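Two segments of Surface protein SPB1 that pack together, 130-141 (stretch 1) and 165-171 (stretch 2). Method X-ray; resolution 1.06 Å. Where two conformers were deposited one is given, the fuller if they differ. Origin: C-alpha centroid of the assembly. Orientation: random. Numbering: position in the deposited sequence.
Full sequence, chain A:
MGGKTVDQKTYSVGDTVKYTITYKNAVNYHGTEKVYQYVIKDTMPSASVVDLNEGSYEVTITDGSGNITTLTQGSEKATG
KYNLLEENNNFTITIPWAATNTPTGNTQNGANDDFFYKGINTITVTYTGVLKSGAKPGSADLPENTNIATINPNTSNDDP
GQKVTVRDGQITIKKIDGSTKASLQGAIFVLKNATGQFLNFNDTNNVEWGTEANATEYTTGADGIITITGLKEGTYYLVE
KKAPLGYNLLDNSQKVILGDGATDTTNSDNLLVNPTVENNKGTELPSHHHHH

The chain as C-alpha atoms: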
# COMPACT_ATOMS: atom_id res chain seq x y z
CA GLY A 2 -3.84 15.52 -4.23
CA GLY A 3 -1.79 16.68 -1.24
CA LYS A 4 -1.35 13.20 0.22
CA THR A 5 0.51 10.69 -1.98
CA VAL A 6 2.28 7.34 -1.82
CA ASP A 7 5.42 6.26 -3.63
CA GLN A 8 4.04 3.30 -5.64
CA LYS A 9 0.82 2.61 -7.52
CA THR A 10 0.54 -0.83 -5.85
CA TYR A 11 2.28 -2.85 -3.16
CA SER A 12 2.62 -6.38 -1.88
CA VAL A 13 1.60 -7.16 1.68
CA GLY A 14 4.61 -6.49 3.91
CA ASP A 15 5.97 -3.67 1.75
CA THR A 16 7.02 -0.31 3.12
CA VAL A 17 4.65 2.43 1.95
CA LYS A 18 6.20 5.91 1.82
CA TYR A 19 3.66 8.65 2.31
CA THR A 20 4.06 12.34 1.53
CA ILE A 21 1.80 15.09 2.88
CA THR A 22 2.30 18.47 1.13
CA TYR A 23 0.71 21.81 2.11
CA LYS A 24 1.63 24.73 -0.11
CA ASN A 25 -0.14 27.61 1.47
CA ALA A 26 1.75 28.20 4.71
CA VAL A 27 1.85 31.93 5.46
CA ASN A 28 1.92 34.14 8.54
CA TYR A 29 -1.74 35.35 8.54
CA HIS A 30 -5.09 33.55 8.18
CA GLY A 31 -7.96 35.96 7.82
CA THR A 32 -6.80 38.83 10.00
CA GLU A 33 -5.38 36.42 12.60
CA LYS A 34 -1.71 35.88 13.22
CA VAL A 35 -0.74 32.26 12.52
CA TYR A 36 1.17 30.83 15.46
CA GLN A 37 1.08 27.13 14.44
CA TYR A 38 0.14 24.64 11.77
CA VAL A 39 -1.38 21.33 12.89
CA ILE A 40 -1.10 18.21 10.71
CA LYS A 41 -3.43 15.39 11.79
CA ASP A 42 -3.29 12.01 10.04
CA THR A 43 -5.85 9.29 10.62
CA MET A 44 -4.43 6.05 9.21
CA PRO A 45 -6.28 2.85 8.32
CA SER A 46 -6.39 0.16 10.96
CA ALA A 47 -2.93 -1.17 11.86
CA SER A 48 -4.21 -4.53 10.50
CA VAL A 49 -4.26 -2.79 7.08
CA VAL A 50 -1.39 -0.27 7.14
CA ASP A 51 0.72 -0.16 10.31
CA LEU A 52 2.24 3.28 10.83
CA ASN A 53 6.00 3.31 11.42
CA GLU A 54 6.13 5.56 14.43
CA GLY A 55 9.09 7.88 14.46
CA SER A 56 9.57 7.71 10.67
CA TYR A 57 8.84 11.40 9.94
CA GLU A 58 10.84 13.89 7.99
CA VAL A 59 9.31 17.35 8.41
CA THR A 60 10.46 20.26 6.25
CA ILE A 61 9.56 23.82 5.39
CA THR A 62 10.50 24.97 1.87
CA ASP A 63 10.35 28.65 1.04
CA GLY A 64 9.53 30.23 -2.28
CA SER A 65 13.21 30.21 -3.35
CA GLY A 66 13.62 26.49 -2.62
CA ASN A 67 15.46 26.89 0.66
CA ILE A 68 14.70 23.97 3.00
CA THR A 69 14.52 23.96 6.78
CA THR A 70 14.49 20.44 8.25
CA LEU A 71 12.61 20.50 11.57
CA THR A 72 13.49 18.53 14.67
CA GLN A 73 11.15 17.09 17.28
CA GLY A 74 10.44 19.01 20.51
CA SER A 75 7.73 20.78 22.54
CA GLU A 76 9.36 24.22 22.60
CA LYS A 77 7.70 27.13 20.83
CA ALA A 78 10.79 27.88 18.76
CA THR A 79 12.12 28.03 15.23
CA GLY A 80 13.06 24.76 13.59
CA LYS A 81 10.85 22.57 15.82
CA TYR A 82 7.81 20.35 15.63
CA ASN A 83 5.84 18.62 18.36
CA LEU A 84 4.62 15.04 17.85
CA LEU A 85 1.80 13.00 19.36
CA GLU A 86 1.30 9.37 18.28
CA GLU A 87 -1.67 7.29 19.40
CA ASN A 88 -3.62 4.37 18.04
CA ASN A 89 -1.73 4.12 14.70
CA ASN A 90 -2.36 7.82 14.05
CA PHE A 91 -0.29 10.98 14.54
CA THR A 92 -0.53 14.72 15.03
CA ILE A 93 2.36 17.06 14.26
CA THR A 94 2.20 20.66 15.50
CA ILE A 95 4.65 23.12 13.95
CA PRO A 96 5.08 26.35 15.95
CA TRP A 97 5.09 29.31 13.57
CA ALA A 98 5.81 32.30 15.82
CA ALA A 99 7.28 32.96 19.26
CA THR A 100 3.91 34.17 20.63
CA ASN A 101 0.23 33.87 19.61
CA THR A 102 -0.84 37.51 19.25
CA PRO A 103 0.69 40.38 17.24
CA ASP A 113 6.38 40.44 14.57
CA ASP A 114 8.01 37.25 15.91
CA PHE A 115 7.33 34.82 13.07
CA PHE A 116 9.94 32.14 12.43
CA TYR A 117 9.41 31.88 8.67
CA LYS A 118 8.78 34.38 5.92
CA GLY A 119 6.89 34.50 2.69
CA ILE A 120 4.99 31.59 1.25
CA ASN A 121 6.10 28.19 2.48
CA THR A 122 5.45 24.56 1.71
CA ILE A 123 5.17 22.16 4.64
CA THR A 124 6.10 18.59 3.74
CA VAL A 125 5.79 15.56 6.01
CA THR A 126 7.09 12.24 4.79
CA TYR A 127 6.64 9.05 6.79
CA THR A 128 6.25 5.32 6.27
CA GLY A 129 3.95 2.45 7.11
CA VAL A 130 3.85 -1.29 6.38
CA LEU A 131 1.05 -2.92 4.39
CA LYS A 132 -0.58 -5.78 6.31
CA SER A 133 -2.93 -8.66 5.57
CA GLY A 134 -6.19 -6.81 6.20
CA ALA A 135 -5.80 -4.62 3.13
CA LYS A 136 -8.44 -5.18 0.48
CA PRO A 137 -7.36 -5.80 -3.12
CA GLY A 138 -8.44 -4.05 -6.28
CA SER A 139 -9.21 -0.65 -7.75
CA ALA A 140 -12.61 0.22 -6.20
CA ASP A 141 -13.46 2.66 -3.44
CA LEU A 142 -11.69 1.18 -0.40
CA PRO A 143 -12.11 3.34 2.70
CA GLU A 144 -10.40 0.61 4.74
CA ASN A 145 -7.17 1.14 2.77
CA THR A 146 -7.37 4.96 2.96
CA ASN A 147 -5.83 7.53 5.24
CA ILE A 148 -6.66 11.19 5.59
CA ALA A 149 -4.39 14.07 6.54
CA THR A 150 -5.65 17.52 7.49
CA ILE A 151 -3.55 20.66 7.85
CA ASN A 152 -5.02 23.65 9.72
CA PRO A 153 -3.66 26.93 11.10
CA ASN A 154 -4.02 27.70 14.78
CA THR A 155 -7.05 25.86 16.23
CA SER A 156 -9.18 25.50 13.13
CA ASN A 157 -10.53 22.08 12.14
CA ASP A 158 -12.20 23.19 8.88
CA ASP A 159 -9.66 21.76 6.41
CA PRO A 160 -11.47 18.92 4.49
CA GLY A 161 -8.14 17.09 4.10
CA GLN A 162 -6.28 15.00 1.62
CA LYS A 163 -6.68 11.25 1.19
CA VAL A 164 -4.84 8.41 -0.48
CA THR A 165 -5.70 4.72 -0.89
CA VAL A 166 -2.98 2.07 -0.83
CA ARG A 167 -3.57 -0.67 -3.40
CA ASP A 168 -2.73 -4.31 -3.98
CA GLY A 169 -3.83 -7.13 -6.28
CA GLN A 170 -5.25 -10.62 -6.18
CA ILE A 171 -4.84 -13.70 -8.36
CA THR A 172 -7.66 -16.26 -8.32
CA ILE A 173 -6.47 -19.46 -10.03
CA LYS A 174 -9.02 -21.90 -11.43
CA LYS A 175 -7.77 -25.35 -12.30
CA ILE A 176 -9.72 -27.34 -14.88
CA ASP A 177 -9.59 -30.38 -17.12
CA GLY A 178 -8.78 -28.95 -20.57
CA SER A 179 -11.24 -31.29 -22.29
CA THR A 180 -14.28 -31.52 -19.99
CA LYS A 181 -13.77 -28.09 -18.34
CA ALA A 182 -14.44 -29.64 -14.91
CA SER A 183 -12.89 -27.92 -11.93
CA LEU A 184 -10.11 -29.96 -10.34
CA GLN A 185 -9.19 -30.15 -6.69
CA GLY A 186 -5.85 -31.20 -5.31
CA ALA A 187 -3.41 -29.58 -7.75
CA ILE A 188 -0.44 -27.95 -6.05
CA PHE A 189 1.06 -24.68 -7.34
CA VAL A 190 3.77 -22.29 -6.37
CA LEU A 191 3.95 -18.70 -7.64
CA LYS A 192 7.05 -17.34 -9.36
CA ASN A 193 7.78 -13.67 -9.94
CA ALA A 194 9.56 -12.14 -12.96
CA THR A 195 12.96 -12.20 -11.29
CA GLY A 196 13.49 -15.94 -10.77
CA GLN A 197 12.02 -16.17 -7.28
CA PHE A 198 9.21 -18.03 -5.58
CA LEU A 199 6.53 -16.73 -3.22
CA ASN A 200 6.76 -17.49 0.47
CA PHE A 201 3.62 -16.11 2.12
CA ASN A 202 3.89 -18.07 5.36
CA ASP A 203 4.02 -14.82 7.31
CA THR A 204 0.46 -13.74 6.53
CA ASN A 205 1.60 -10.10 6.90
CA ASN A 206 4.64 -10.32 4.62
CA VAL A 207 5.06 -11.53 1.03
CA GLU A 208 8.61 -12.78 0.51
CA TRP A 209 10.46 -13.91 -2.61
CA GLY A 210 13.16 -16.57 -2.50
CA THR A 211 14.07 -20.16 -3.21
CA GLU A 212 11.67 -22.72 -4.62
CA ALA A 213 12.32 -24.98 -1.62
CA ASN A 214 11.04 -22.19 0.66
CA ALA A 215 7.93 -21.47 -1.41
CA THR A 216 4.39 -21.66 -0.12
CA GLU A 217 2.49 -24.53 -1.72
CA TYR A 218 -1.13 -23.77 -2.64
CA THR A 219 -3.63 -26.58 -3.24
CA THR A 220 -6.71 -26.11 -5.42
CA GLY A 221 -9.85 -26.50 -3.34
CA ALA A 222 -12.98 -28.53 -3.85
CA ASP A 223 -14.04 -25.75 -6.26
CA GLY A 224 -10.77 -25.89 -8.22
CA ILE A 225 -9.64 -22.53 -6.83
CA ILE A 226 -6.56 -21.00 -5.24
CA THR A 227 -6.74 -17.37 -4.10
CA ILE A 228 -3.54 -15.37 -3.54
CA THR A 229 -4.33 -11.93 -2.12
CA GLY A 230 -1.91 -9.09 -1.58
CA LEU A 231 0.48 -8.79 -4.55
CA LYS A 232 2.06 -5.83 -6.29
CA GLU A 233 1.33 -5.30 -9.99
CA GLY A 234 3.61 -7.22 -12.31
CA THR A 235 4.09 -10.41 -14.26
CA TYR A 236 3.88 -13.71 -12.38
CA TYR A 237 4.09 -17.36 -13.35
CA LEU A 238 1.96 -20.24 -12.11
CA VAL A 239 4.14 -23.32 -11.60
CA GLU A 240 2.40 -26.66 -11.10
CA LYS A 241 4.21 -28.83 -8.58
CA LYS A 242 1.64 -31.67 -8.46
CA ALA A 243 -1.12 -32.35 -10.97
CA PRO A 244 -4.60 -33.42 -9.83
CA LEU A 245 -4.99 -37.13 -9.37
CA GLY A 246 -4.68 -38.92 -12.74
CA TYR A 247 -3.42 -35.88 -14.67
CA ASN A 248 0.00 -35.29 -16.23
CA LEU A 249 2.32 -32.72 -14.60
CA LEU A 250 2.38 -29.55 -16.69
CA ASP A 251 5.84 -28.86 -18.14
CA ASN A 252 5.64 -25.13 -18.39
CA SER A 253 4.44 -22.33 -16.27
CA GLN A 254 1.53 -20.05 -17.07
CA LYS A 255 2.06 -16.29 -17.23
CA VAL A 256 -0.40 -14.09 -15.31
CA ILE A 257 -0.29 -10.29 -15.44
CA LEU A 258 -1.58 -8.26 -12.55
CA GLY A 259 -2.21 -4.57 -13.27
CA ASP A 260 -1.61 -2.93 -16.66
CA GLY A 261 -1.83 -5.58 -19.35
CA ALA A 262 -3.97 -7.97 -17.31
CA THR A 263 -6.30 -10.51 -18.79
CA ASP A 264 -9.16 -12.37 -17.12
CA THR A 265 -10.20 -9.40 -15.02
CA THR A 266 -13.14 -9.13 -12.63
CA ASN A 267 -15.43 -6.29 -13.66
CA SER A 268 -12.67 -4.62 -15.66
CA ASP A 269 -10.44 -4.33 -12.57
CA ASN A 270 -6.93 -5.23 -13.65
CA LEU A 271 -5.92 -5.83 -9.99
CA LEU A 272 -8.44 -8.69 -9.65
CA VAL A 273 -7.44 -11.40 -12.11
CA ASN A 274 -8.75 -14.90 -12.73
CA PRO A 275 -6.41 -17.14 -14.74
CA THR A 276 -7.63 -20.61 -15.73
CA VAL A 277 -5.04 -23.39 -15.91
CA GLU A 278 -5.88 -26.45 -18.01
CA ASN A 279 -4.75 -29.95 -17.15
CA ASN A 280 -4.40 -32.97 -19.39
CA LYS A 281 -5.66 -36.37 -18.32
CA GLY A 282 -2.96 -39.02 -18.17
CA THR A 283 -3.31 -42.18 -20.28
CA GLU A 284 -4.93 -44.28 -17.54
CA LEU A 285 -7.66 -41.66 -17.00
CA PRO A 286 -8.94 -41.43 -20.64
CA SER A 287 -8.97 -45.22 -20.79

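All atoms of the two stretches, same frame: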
# COMPACT_ATOMS: atom_id res chain seq x y z
N VAL A 130 3.68 0.06 6.94
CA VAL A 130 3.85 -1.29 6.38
C VAL A 130 2.49 -1.88 6.06
O VAL A 130 1.59 -1.92 6.91
CB VAL A 130 4.64 -2.20 7.35
CG1 VAL A 130 4.73 -3.62 6.79
CG2 VAL A 130 6.04 -1.64 7.61
N LEU A 131 2.30 -2.32 4.81
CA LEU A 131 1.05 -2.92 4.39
C LEU A 131 0.87 -4.27 5.07
O LEU A 131 1.81 -5.08 5.09
CB LEU A 131 1.03 -3.06 2.86
CG LEU A 131 -0.29 -3.51 2.23
CD1 LEU A 131 -1.38 -2.48 2.46
CD2 LEU A 131 -0.10 -3.76 0.75
N LYS A 132 -0.32 -4.55 5.58
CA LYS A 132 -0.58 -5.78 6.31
C LYS A 132 -1.74 -6.54 5.69
O LYS A 132 -2.36 -6.10 4.72
CB LYS A 132 -0.88 -5.45 7.79
CG LYS A 132 0.23 -4.73 8.52
CD LYS A 132 1.48 -5.59 8.73
CE LYS A 132 2.54 -4.83 9.52
NZ LYS A 132 3.74 -5.63 9.81
N SER A 133 -2.05 -7.72 6.24
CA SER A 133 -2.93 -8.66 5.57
C SER A 133 -4.38 -8.23 5.45
O SER A 133 -5.13 -8.81 4.66
CB SER A 133 -2.88 -10.01 6.26
OG SER A 133 -3.53 -9.92 7.50
N GLY A 134 -4.82 -7.26 6.26
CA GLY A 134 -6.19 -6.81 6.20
C GLY A 134 -6.54 -5.93 5.02
O GLY A 134 -7.70 -5.64 4.79
N ALA A 135 -5.53 -5.48 4.28
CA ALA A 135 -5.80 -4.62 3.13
C ALA A 135 -6.68 -5.35 2.13
O ALA A 135 -6.54 -6.56 1.90
CB ALA A 135 -4.50 -4.25 2.48
N LYS A 136 -7.59 -4.62 1.51
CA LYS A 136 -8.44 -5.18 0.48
C LYS A 136 -7.82 -4.95 -0.87
O LYS A 136 -7.29 -3.88 -1.15
CB LYS A 136 -9.81 -4.51 0.52
CG LYS A 136 -10.49 -4.57 1.85
CD LYS A 136 -10.93 -5.95 2.19
CE LYS A 136 -11.95 -5.91 3.32
NZ LYS A 136 -12.19 -7.24 3.91
N PRO A 137 -7.95 -5.94 -1.79
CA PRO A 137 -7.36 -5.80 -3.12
C PRO A 137 -8.29 -5.07 -4.08
O PRO A 137 -9.49 -4.95 -3.88
CB PRO A 137 -7.16 -7.27 -3.55
CG PRO A 137 -8.33 -7.97 -2.91
CD PRO A 137 -8.46 -7.31 -1.56
N GLY A 138 -7.69 -4.61 -5.17
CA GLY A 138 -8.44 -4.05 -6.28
C GLY A 138 -8.46 -2.53 -6.35
O GLY A 138 -7.81 -1.84 -5.55
N SER A 139 -9.24 -2.04 -7.30
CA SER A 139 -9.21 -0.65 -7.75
C SER A 139 -10.44 0.16 -7.33
O SER A 139 -10.55 1.32 -7.69
CB SER A 139 -9.10 -0.64 -9.28
OG SER A 139 -7.94 -1.34 -9.70
N ALA A 140 -11.35 -0.44 -6.57
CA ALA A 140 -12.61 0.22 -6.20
C ALA A 140 -12.41 1.20 -5.05
O ALA A 140 -11.31 1.41 -4.56
CB ALA A 140 -13.64 -0.83 -5.83
N ASP A 141 -13.50 1.83 -4.63
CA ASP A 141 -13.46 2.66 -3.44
C ASP A 141 -13.21 1.77 -2.24
O ASP A 141 -14.00 0.86 -1.98
CB ASP A 141 -14.78 3.40 -3.25
CG ASP A 141 -15.03 4.45 -4.31
OD1 ASP A 141 -14.07 4.89 -4.97
OD2 ASP A 141 -16.20 4.85 -4.46
N THR A 165 -5.35 6.13 -1.08
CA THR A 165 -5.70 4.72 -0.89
C THR A 165 -4.54 3.84 -1.33
O THR A 165 -4.12 3.92 -2.48
CB THR A 165 -6.96 4.37 -1.71
OG1 THR A 165 -8.04 5.26 -1.37
CG2 THR A 165 -7.37 2.90 -1.50
N VAL A 166 -4.01 3.02 -0.43
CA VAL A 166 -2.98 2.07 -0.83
C VAL A 166 -3.66 0.90 -1.55
O VAL A 166 -4.81 0.54 -1.25
CB VAL A 166 -2.13 1.55 0.34
CG1 VAL A 166 -1.33 2.69 0.97
CG2 VAL A 166 -3.00 0.79 1.34
N ARG A 167 -2.97 0.34 -2.53
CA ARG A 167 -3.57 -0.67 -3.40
C ARG A 167 -2.72 -1.92 -3.51
O ARG A 167 -1.48 -1.84 -3.53
CB ARG A 167 -3.76 -0.11 -4.81
CG ARG A 167 -4.52 1.17 -4.95
CD ARG A 167 -5.94 0.94 -5.07
NE ARG A 167 -6.76 2.14 -5.13
CZ ARG A 167 -8.06 2.08 -4.97
NH1 ARG A 167 -8.64 0.92 -4.75
NH2 ARG A 167 -8.77 3.18 -4.98
N ASP A 168 -3.38 -3.06 -3.64
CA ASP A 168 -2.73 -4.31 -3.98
C ASP A 168 -3.65 -5.15 -4.86
O ASP A 168 -4.79 -4.76 -5.12
CB ASP A 168 -2.19 -5.05 -2.74
CG ASP A 168 -3.24 -5.61 -1.82
OD1 ASP A 168 -4.42 -5.74 -2.16
OD2 ASP A 168 -2.81 -5.97 -0.67
N GLY A 169 -3.13 -6.27 -5.35
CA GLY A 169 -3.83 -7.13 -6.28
C GLY A 169 -4.05 -8.54 -5.77
O GLY A 169 -3.51 -8.95 -4.74
N GLN A 170 -4.87 -9.26 -6.52
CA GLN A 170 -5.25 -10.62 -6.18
C GLN A 170 -5.30 -11.49 -7.43
O GLN A 170 -5.81 -11.04 -8.46
CB GLN A 170 -6.62 -10.61 -5.52
CG GLN A 170 -7.19 -11.98 -5.18
CD GLN A 170 -8.53 -11.82 -4.54
OE1 GLN A 170 -9.56 -11.75 -5.24
NE2 GLN A 170 -8.54 -11.72 -3.24
N ILE A 171 -4.77 -12.71 -7.30
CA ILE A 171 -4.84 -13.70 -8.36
C ILE A 171 -5.71 -14.85 -7.86
O ILE A 171 -5.41 -15.48 -6.84
CB ILE A 171 -3.44 -14.24 -8.72
CG1 ILE A 171 -2.51 -13.10 -9.18
CG2 ILE A 171 -3.55 -15.32 -9.79
CD1 ILE A 171 -1.06 -13.53 -9.40
O HOH W 1 -4.33 -7.64 0.62
O HOH W 2 -6.21 -2.41 -3.24
O HOH W 3 -11.19 5.21 -4.87

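Direct hydrogen bonds across the contact come from one backbone amide and one arginine. G138 N donates to D168 O at 2.9 Å with an N-H...O angle of 173°, nearly linear, and this is the one backbone-to-backbone hydrogen bond between the stretches. It lies beside the closest CA approach, P137 to G169, where the CA atoms are 4.9 Å apart. G138 adopts phi/psi of 102/-174, at which a CB would be jammed against the carbonyl oxygen of P137, so the backbone angles by themselves call for glycine.

R167 supplies the remaining direct bonds. Its CA-to-CB bond points sideways, yet the extended end of the chain (chi3 177°) brings the guanidinium to the loop carbonyls. R167 NH1 donates to G138 O at 3.0 Å (145°) and to A140 O at 2.7 Å (159°); R167 NH2 adds a weak bond to A140 O at 3.1 Å (135°). Both acceptors lie at the guanidinium edge, near its plane, where the N-H bonds point, whereas S139 O sits over one face.

Three waters extend the polar network. Water 1 donates to A135 O at 2.8 Å and to D168 OD2 at 2.6 Å, joining a backbone carbonyl to a carboxylate. Water 2 accepts from D168 N at 2.9 Å and lies 2.8 Å from K136 O and 2.9 Å from G138 O. Water 3 donates to D141 OD1 at 2.9 Å and accepts weakly from R167 NH2 at 3.2 Å.

One apolar side-chain pair closes the contact: L131 CD1 meets V166 CG2 at 3.8 Å, with both CA-to-CB bonds directed toward the opposing stretch. P137 instead makes carbon-to-polar contacts: P137 CA lies 3.1 Å from D168 OD1, a CA-H...O contact joins P137 CA to D168 O at 3.4 Å (122° at H), and P137 CG reaches Q170 NE2 at 3.8 Å.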